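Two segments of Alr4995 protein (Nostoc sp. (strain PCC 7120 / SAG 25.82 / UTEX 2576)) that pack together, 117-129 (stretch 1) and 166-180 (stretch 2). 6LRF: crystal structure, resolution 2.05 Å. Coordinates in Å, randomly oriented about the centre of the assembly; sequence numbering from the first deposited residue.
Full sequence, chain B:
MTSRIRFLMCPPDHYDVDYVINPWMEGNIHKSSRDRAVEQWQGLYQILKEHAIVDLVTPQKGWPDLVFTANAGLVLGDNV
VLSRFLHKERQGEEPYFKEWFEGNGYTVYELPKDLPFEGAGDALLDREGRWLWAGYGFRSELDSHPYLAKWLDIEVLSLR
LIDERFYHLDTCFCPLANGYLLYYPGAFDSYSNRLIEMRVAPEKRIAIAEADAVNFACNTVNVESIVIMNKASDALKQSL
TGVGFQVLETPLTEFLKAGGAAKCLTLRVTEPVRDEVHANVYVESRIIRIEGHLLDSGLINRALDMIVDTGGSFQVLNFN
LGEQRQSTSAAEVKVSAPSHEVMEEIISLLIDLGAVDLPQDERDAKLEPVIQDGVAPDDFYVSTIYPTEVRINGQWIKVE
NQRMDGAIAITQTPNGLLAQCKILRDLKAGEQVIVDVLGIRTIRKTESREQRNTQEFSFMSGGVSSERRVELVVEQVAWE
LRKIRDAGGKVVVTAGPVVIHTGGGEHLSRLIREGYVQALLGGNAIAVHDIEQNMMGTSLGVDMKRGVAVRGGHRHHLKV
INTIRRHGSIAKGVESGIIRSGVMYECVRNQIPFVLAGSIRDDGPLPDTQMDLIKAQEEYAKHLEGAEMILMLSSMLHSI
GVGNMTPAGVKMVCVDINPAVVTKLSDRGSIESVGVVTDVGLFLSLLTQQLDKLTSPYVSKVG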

ATOM      1  N   PHE B 117      -4.081 -36.516  31.335  1.00 23.20           N
ATOM      2  CA  PHE B 117      -4.247 -37.513  30.281  1.00 24.50           C
ATOM      3  C   PHE B 117      -5.702 -37.909  30.265  1.00 23.91           C
ATOM      4  O   PHE B 117      -6.245 -38.254  31.312  1.00 23.39           O
ATOM      5  CB  PHE B 117      -3.378 -38.733  30.527  1.00 22.07           C
ATOM      6  CG  PHE B 117      -3.752 -39.915  29.687  1.00 22.47           C
ATOM      7  CD1 PHE B 117      -3.423 -39.954  28.344  1.00 19.39           C
ATOM      8  CD2 PHE B 117      -4.437 -40.990  30.244  1.00 23.67           C
ATOM      9  CE1 PHE B 117      -3.762 -41.043  27.564  1.00 21.08           C
ATOM     10  CE2 PHE B 117      -4.786 -42.087  29.470  1.00 22.43           C
ATOM     11  CZ  PHE B 117      -4.444 -42.116  28.125  1.00 24.51           C
ATOM     12  N   GLU B 118      -6.357 -37.867  29.110  1.00 21.83           N
ATOM     13  CA  GLU B 118      -7.809 -38.023  29.145  1.00 21.17           C
ATOM     14  C   GLU B 118      -8.335 -39.264  28.427  1.00 18.66           C
ATOM     15  O   GLU B 118      -9.392 -39.239  27.788  1.00 21.70           O
ATOM     16  CB  GLU B 118      -8.462 -36.744  28.620  1.00 21.65           C
ATOM     17  CG  GLU B 118      -8.124 -35.582  29.575  1.00 25.26           C
ATOM     18  CD  GLU B 118      -9.030 -34.365  29.440  1.00 26.61           C
ATOM     19  OE1 GLU B 118      -9.804 -34.287  28.462  1.00 30.02           O
ATOM     20  OE2 GLU B 118      -8.954 -33.483  30.325  1.00 29.87           O
ATOM     21  N   GLY B 119      -7.605 -40.366  28.580  1.00 22.91           N
ATOM     22  CA  GLY B 119      -8.148 -41.685  28.286  1.00 23.16           C
ATOM     23  C   GLY B 119      -8.230 -42.047  26.823  1.00 26.43           C
ATOM     24  O   GLY B 119      -7.441 -41.565  26.001  1.00 21.82           O
ATOM     25  N   ALA B 120      -9.187 -42.903  26.486  1.00 23.24           N
ATOM     26  CA  ALA B 120      -9.300 -43.360  25.108  1.00 23.72           C
ATOM     27  C   ALA B 120      -9.790 -42.221  24.221  1.00 24.53           C
ATOM     28  O   ALA B 120      -9.699 -42.293  22.998  1.00 24.57           O
ATOM     29  CB  ALA B 120     -10.232 -44.578  25.010  1.00 22.57           C
ATOM     30  N   GLY B 121     -10.314 -41.169  24.840  1.00 23.86           N
ATOM     31  CA  GLY B 121     -10.648 -39.960  24.106  1.00 27.80           C
ATOM     32  C   GLY B 121      -9.434 -39.270  23.483  1.00 28.06           C
ATOM     33  O   GLY B 121      -9.587 -38.543  22.510  1.00 29.99           O
ATOM     34  N   ASP B 122      -8.242 -39.506  24.037  1.00 24.75           N
ATOM     35  CA  ASP B 122      -6.993 -38.922  23.528  1.00 24.27           C
ATOM     36  C   ASP B 122      -5.978 -39.973  23.104  1.00 27.21           C
ATOM     37  O   ASP B 122      -4.855 -39.634  22.722  1.00 30.69           O
ATOM     38  CB  ASP B 122      -6.330 -38.010  24.569  1.00 27.99           C
ATOM     39  CG  ASP B 122      -6.389 -36.518  24.186  1.00 31.55           C
ATOM     40  OD1 ASP B 122      -6.819 -36.201  23.054  1.00 32.67           O
ATOM     41  OD2 ASP B 122      -5.982 -35.666  25.010  1.00 28.94           O
ATOM     42  N   ALA B 123      -6.347 -41.245  23.187  1.00 22.55           N
ATOM     43  CA  ALA B 123      -5.435 -42.304  22.784  1.00 20.38           C
ATOM     44  C   ALA B 123      -6.215 -43.464  22.195  1.00 32.19           C
ATOM     45  O   ALA B 123      -7.000 -44.117  22.896  1.00 26.52           O
ATOM     46  CB  ALA B 123      -4.598 -42.760  23.944  1.00 24.81           C
ATOM     47  N   LEU B 124      -6.009 -43.716  20.904  1.00 24.98           N
ATOM     48  CA  LEU B 124      -6.775 -44.745  20.210  1.00 25.69           C
ATOM     49  C   LEU B 124      -5.906 -45.870  19.691  1.00 24.98           C
ATOM     50  O   LEU B 124      -4.878 -45.645  19.050  1.00 23.01           O
ATOM     51  CB  LEU B 124      -7.554 -44.130  19.063  1.00 27.27           C
ATOM     52  CG  LEU B 124      -8.660 -43.229  19.594  1.00 28.58           C
ATOM     53  CD1 LEU B 124      -9.312 -42.486  18.468  1.00 30.72           C
ATOM     54  CD2 LEU B 124      -9.680 -44.094  20.307  1.00 31.47           C
ATOM     55  N   LEU B 125      -6.335 -47.091  19.966  1.00 22.39           N
ATOM     56  CA  LEU B 125      -5.602 -48.272  19.533  1.00 24.36           C
ATOM     57  C   LEU B 125      -5.777 -48.539  18.042  1.00 23.90           C
ATOM     58  O   LEU B 125      -6.858 -48.383  17.487  1.00 25.19           O
ATOM     59  CB  LEU B 125      -6.058 -49.497  20.325  1.00 22.02           C
ATOM     60  CG  LEU B 125      -5.608 -49.525  21.785  1.00 31.01           C
ATOM     61  CD1 LEU B 125      -6.461 -50.518  22.593  1.00 30.84           C
ATOM     62  CD2 LEU B 125      -4.125 -49.879  21.885  1.00 22.45           C
ATOM     63  N   ASP B 126      -4.690 -48.924  17.398  1.00 26.28           N
ATOM     64  CA  ASP B 126      -4.767 -49.505  16.066  1.00 31.02           C
ATOM     65  C   ASP B 126      -5.636 -50.764  16.191  1.00 32.34           C
ATOM     66  O   ASP B 126      -5.436 -51.554  17.117  1.00 27.26           O
ATOM     67  CB  ASP B 126      -3.356 -49.812  15.555  1.00 31.17           C
ATOM     68  CG  ASP B 126      -3.350 -50.703  14.332  1.00 34.37           C
ATOM     69  OD1 ASP B 126      -3.620 -50.184  13.229  1.00 33.20           O
ATOM     70  OD2 ASP B 126      -3.051 -51.910  14.484  1.00 34.65           O
ATOM     71  N   ARG B 127      -6.618 -50.940  15.308  1.00 28.09           N
ATOM     72  CA  ARG B 127      -7.620 -51.994  15.525  1.00 34.04           C
ATOM     73  C   ARG B 127      -7.053 -53.407  15.369  1.00 38.92           C
ATOM     74  O   ARG B 127      -7.601 -54.376  15.910  1.00 36.43           O
ATOM     75  CB  ARG B 127      -8.819 -51.812  14.597  1.00 30.85           C
ATOM     76  CG  ARG B 127      -9.666 -50.582  14.906  1.00 31.77           C
ATOM     77  CD  ARG B 127      -9.779 -50.280  16.398  1.00 33.02           C
ATOM     78  NE  ARG B 127     -10.213 -51.435  17.185  1.00 31.81           N
ATOM     79  CZ  ARG B 127     -10.262 -51.466  18.516  1.00 36.95           C
ATOM     80  NH1 ARG B 127      -9.921 -50.403  19.232  1.00 29.57           N
ATOM     81  NH2 ARG B 127     -10.655 -52.567  19.141  1.00 35.40           N
ATOM     82  N   GLU B 128      -5.946 -53.527  14.650  1.00 34.11           N
ATOM     83  CA  GLU B 128      -5.228 -54.796  14.597  1.00 41.93           C
ATOM     84  C   GLU B 128      -4.223 -54.858  15.767  1.00 39.60           C
ATOM     85  O   GLU B 128      -3.385 -55.760  15.839  1.00 39.50           O
ATOM     86  CB  GLU B 128      -4.545 -54.970  13.227  1.00 36.39           C
ATOM     87  CG  GLU B 128      -5.551 -54.925  12.061  1.00 46.47           C
ATOM     88  CD  GLU B 128      -4.922 -54.659  10.683  1.00 57.20           C
ATOM     89  OE1 GLU B 128      -3.799 -54.106  10.605  1.00 48.14           O
ATOM     90  OE2 GLU B 128      -5.571 -55.005   9.666  1.00 61.57           O
ATOM     91  N   GLY B 129      -4.329 -53.887  16.677  1.00 35.55           N
ATOM     92  CA  GLY B 129      -3.576 -53.869  17.924  1.00 33.14           C
ATOM     93  C   GLY B 129      -2.066 -53.713  17.816  1.00 40.43           C
ATOM     94  O   GLY B 129      -1.333 -54.129  18.728  1.00 39.81           O
TER
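Stretch 2 (166-180) FYHLDTCFCPLANGY

Stretch 2 runs alongside stretch 1 in the same general direction. It enters as a loop, makes a 3-10 turn at 169-171, continues as a short strand at 173-175 and ends in loop. The axes of this strand and strand 123-125 approach to 7.2 Å, with 23° between their N-to-C directions. The closest CA pair is Leu 169 CA and Asp 122 CA, 4.6 Å apart; further on, Pro 175 sits beside Asp 126 and Gly 179 beside Glu 128.

Three hydrogen bonds, all at the N-terminal end of the contact, join the stretches. His 168 NE2 donates to Glu 118 OE1 at 2.5 Å, the carboxylate oxygen lying at the ring edge, near its plane. The 3-10 segment supplies two backbone donors: Leu 169 N to Asp 122 OD1 (3.0 Å) and Asp 170 N to Gly 121 O (3.0 Å).

Beyond this polar end the packing is apolar and centres on Leu 124. Its CD1 approaches Phe 173 CD1 at the ring edge (4.2 Å), while its CB meets Pro 175 CD at 3.9 Å. Arg 127 continues the contact, its CG 3.3 Å from Leu 176 C.

Water also bridges the stretches: one molecule donates to Asp 122 OD2 (2.8 Å) and Tyr 167 O (3.0 Å), and another links Arg 127 N with Leu 176 O, 2.9 Å from each.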

ATOM      1  N   PHE B 166     -11.292 -29.663  17.624  1.00 33.72           N
ATOM      2  CA  PHE B 166     -11.020 -31.085  17.729  1.00 33.93           C
ATOM      3  C   PHE B 166      -9.950 -31.277  18.788  1.00 30.78           C
ATOM      4  O   PHE B 166      -8.787 -31.603  18.492  1.00 28.07           O
ATOM      5  CB  PHE B 166     -10.628 -31.639  16.363  1.00 35.59           C
ATOM      6  CG  PHE B 166     -11.602 -31.251  15.279  1.00 37.19           C
ATOM      7  CD1 PHE B 166     -12.839 -31.879  15.186  1.00 35.64           C
ATOM      8  CD2 PHE B 166     -11.303 -30.225  14.384  1.00 35.69           C
ATOM      9  CE1 PHE B 166     -13.755 -31.507  14.200  1.00 37.68           C
ATOM     10  CE2 PHE B 166     -12.207 -29.852  13.395  1.00 38.47           C
ATOM     11  CZ  PHE B 166     -13.435 -30.493  13.302  1.00 39.63           C
ATOM     12  N   TYR B 167     -10.393 -31.043  20.027  1.00 30.00           N
ATOM     13  CA  TYR B 167      -9.557 -30.948  21.216  1.00 30.42           C
ATOM     14  C   TYR B 167      -9.199 -32.321  21.807  1.00 30.18           C
ATOM     15  O   TYR B 167      -8.249 -32.436  22.586  1.00 29.17           O
ATOM     16  CB  TYR B 167     -10.266 -30.077  22.273  1.00 28.34           C
ATOM     17  CG  TYR B 167     -11.583 -30.658  22.782  1.00 35.98           C
ATOM     18  CD1 TYR B 167     -12.750 -30.566  22.031  1.00 33.94           C
ATOM     19  CD2 TYR B 167     -11.646 -31.311  24.009  1.00 31.11           C
ATOM     20  CE1 TYR B 167     -13.946 -31.104  22.493  1.00 34.91           C
ATOM     21  CE2 TYR B 167     -12.840 -31.855  24.482  1.00 34.19           C
ATOM     22  CZ  TYR B 167     -13.987 -31.747  23.722  1.00 37.58           C
ATOM     23  OH  TYR B 167     -15.180 -32.289  24.187  1.00 41.24           O
ATOM     24  N   HIS B 168      -9.973 -33.348  21.447  1.00 28.30           N
ATOM     25  CA  HIS B 168      -9.620 -34.737  21.753  1.00 27.88           C
ATOM     26  C   HIS B 168      -9.301 -35.475  20.463  1.00 26.28           C
ATOM     27  O   HIS B 168      -9.872 -35.185  19.414  1.00 27.28           O
ATOM     28  CB  HIS B 168     -10.758 -35.468  22.486  1.00 28.78           C
ATOM     29  CG  HIS B 168     -10.816 -35.200  23.956  1.00 29.21           C
ATOM     30  ND1 HIS B 168     -11.979 -35.334  24.689  1.00 34.10           N
ATOM     31  CD2 HIS B 168      -9.854 -34.836  24.838  1.00 29.39           C
ATOM     32  CE1 HIS B 168     -11.735 -35.043  25.956  1.00 31.50           C
ATOM     33  NE2 HIS B 168     -10.454 -34.740  26.076  1.00 30.28           N
ATOM     34  N   LEU B 169      -8.403 -36.440  20.553  1.00 23.39           N
ATOM     35  CA  LEU B 169      -8.011 -37.235  19.402  1.00 21.17           C
ATOM     36  C   LEU B 169      -9.191 -37.940  18.745  1.00 27.24           C
ATOM     37  O   LEU B 169      -9.247 -38.038  17.517  1.00 23.65           O
ATOM     38  CB  LEU B 169      -6.973 -38.266  19.817  1.00 20.59           C
ATOM     39  CG  LEU B 169      -6.397 -39.077  18.658  1.00 23.17           C
ATOM     40  CD1 LEU B 169      -5.740 -38.131  17.601  1.00 25.54           C
ATOM     41  CD2 LEU B 169      -5.414 -40.127  19.166  1.00 26.23           C
ATOM     42  N   ASP B 170     -10.137 -38.423  19.555  1.00 23.60           N
ATOM     43  CA  ASP B 170     -11.249 -39.218  19.028  1.00 27.57           C
ATOM     44  C   ASP B 170     -12.325 -38.381  18.333  1.00 29.50           C
ATOM     45  O   ASP B 170     -13.303 -38.928  17.823  1.00 31.60           O
ATOM     46  CB  ASP B 170     -11.882 -40.078  20.145  1.00 29.60           C
ATOM     47  CG  ASP B 170     -12.714 -39.274  21.152  1.00 34.49           C
ATOM     48  OD1 ASP B 170     -12.669 -38.023  21.161  1.00 32.93           O
ATOM     49  OD2 ASP B 170     -13.421 -39.923  21.972  1.00 33.40           O
ATOM     50  N   THR B 171     -12.148 -37.062  18.312  1.00 26.71           N
ATOM     51  CA  THR B 171     -13.059 -36.192  17.555  1.00 32.22           C
ATOM     52  C   THR B 171     -12.608 -35.987  16.103  1.00 31.49           C
ATOM     53  O   THR B 171     -13.345 -35.416  15.304  1.00 31.92           O
ATOM     54  CB  THR B 171     -13.202 -34.800  18.199  1.00 29.52           C
ATOM     55  OG1 THR B 171     -11.935 -34.135  18.183  1.00 29.31           O
ATOM     56  CG2 THR B 171     -13.684 -34.917  19.626  1.00 31.09           C
ATOM     57  N   CYS B 172     -11.411 -36.458  15.763  1.00 26.29           N
ATOM     58  CA  CYS B 172     -10.841 -36.200  14.438  1.00 29.40           C
ATOM     59  C   CYS B 172     -10.020 -37.365  13.920  1.00 31.05           C
ATOM     60  O   CYS B 172      -9.319 -37.242  12.911  1.00 32.21           O
ATOM     61  CB  CYS B 172      -9.965 -34.942  14.469  1.00 28.26           C
ATOM     62  SG  CYS B 172      -8.619 -34.951  15.736  1.00 31.48           S
ATOM     63  N   PHE B 173     -10.105 -38.497  14.610  1.00 26.95           N
ATOM     64  CA  PHE B 173      -9.223 -39.620  14.330  1.00 27.44           C
ATOM     65  C   PHE B 173      -9.890 -40.917  14.779  1.00 30.22           C
ATOM     66  O   PHE B 173     -10.386 -40.991  15.908  1.00 26.30           O
ATOM     67  CB  PHE B 173      -7.897 -39.401  15.052  1.00 22.82           C
ATOM     68  CG  PHE B 173      -6.810 -40.341  14.646  1.00 26.59           C
ATOM     69  CD1 PHE B 173      -6.625 -41.552  15.318  1.00 24.46           C
ATOM     70  CD2 PHE B 173      -5.937 -39.998  13.623  1.00 23.64           C
ATOM     71  CE1 PHE B 173      -5.605 -42.425  14.955  1.00 24.17           C
ATOM     72  CE2 PHE B 173      -4.907 -40.862  13.249  1.00 29.60           C
ATOM     73  CZ  PHE B 173      -4.740 -42.080  13.918  1.00 26.96           C
ATOM     74  N   CYS B 174      -9.911 -41.930  13.917  1.00 25.99           N
ATOM     75  CA  CYS B 174     -10.690 -43.129  14.220  1.00 25.63           C
ATOM     76  C   CYS B 174     -10.198 -44.387  13.496  1.00 30.43           C
ATOM     77  O   CYS B 174     -10.623 -44.679  12.364  1.00 30.27           O
ATOM     78  CB  CYS B 174     -12.169 -42.892  13.891  1.00 28.64           C
ATOM     79  SG  CYS B 174     -13.285 -44.248  14.483  1.00 33.91           S
ATOM     80  N   PRO B 175      -9.304 -45.149  14.154  1.00 22.58           N
ATOM     81  CA  PRO B 175      -8.874 -46.450  13.640  1.00 28.59           C
ATOM     82  C   PRO B 175     -10.076 -47.404  13.491  1.00 31.43           C
ATOM     83  O   PRO B 175     -10.927 -47.469  14.376  1.00 28.19           O
ATOM     84  CB  PRO B 175      -7.888 -46.945  14.707  1.00 25.88           C
ATOM     85  CG  PRO B 175      -7.436 -45.686  15.424  1.00 26.40           C
ATOM     86  CD  PRO B 175      -8.644 -44.805  15.428  1.00 26.09           C
ATOM     87  N   LEU B 176     -10.151 -48.103  12.365  1.00 29.89           N
ATOM     88  CA  LEU B 176     -11.281 -48.989  12.065  1.00 35.64           C
ATOM     89  C   LEU B 176     -10.789 -50.393  11.773  1.00 36.36           C
ATOM     90  O   LEU B 176      -9.589 -50.608  11.568  1.00 32.91           O
ATOM     91  CB  LEU B 176     -12.088 -48.478  10.868  1.00 34.99           C
ATOM     92  CG  LEU B 176     -12.710 -47.093  10.997  1.00 34.55           C
ATOM     93  CD1 LEU B 176     -13.133 -46.589   9.625  1.00 37.07           C
ATOM     94  CD2 LEU B 176     -13.883 -47.127  11.948  1.00 31.48           C
ATOM     95  N   ALA B 177     -11.712 -51.347  11.738  1.00 42.21           N
ATOM     96  CA  ALA B 177     -11.342 -52.722  11.429  1.00 44.42           C
ATOM     97  C   ALA B 177     -10.689 -52.798  10.053  1.00 40.71           C
ATOM     98  O   ALA B 177     -10.901 -51.914   9.215  1.00 38.50           O
ATOM     99  CB  ALA B 177     -12.563 -53.634  11.494  1.00 49.70           C
ATOM    100  N   ASN B 178      -9.885 -53.840   9.836  1.00 43.89           N
ATOM    101  CA  ASN B 178      -9.309 -54.127   8.521  1.00 41.83           C
ATOM    102  C   ASN B 178      -8.344 -53.024   8.065  1.00 45.53           C
ATOM    103  O   ASN B 178      -8.262 -52.701   6.880  1.00 48.78           O
ATOM    104  CB  ASN B 178     -10.439 -54.321   7.500  1.00 48.77           C
ATOM    105  CG  ASN B 178      -9.982 -55.009   6.242  1.00 59.51           C
ATOM    106  OD1 ASN B 178      -9.047 -55.813   6.264  1.00 65.17           O
ATOM    107  ND2 ASN B 178     -10.645 -54.703   5.127  1.00 60.48           N
ATOM    108  N   GLY B 179      -7.639 -52.431   9.024  1.00 43.32           N
ATOM    109  CA  GLY B 179      -6.593 -51.456   8.744  1.00 42.51           C
ATOM    110  C   GLY B 179      -7.015 -50.046   8.347  1.00 36.53           C
ATOM    111  O   GLY B 179      -6.165 -49.195   8.091  1.00 33.52           O
ATOM    112  N   TYR B 180      -8.316 -49.782   8.300  1.00 35.07           N
ATOM    113  CA  TYR B 180      -8.782 -48.487   7.816  1.00 36.74           C
ATOM    114  C   TYR B 180      -8.645 -47.377   8.856  1.00 37.93           C
ATOM    115  O   TYR B 180      -8.653 -47.624  10.057  1.00 31.19           O
ATOM    116  CB  TYR B 180     -10.225 -48.595   7.337  1.00 38.56           C
ATOM    117  CG  TYR B 180     -10.317 -49.328   6.018  1.00 43.05           C
ATOM    118  CD1 TYR B 180     -10.585 -50.690   5.972  1.00 42.75           C
ATOM    119  CD2 TYR B 180     -10.085 -48.658   4.819  1.00 44.15           C
ATOM    120  CE1 TYR B 180     -10.655 -51.363   4.764  1.00 46.99           C
ATOM    121  CE2 TYR B 180     -10.142 -49.321   3.608  1.00 49.44           C
ATOM    122  CZ  TYR B 180     -10.430 -50.673   3.587  1.00 52.68           C
ATOM    123  OH  TYR B 180     -10.491 -51.326   2.377  1.00 54.87           O
TER
HETATM  124  O   HOH W   1     -12.581 -42.639  22.209  1.00 25.08           O
HETATM  125  O   HOH W   2      -5.558 -33.191  23.664  1.00 27.57           O
HETATM  126  O   HOH W   3      -6.982 -49.832  12.680  1.00 28.97           O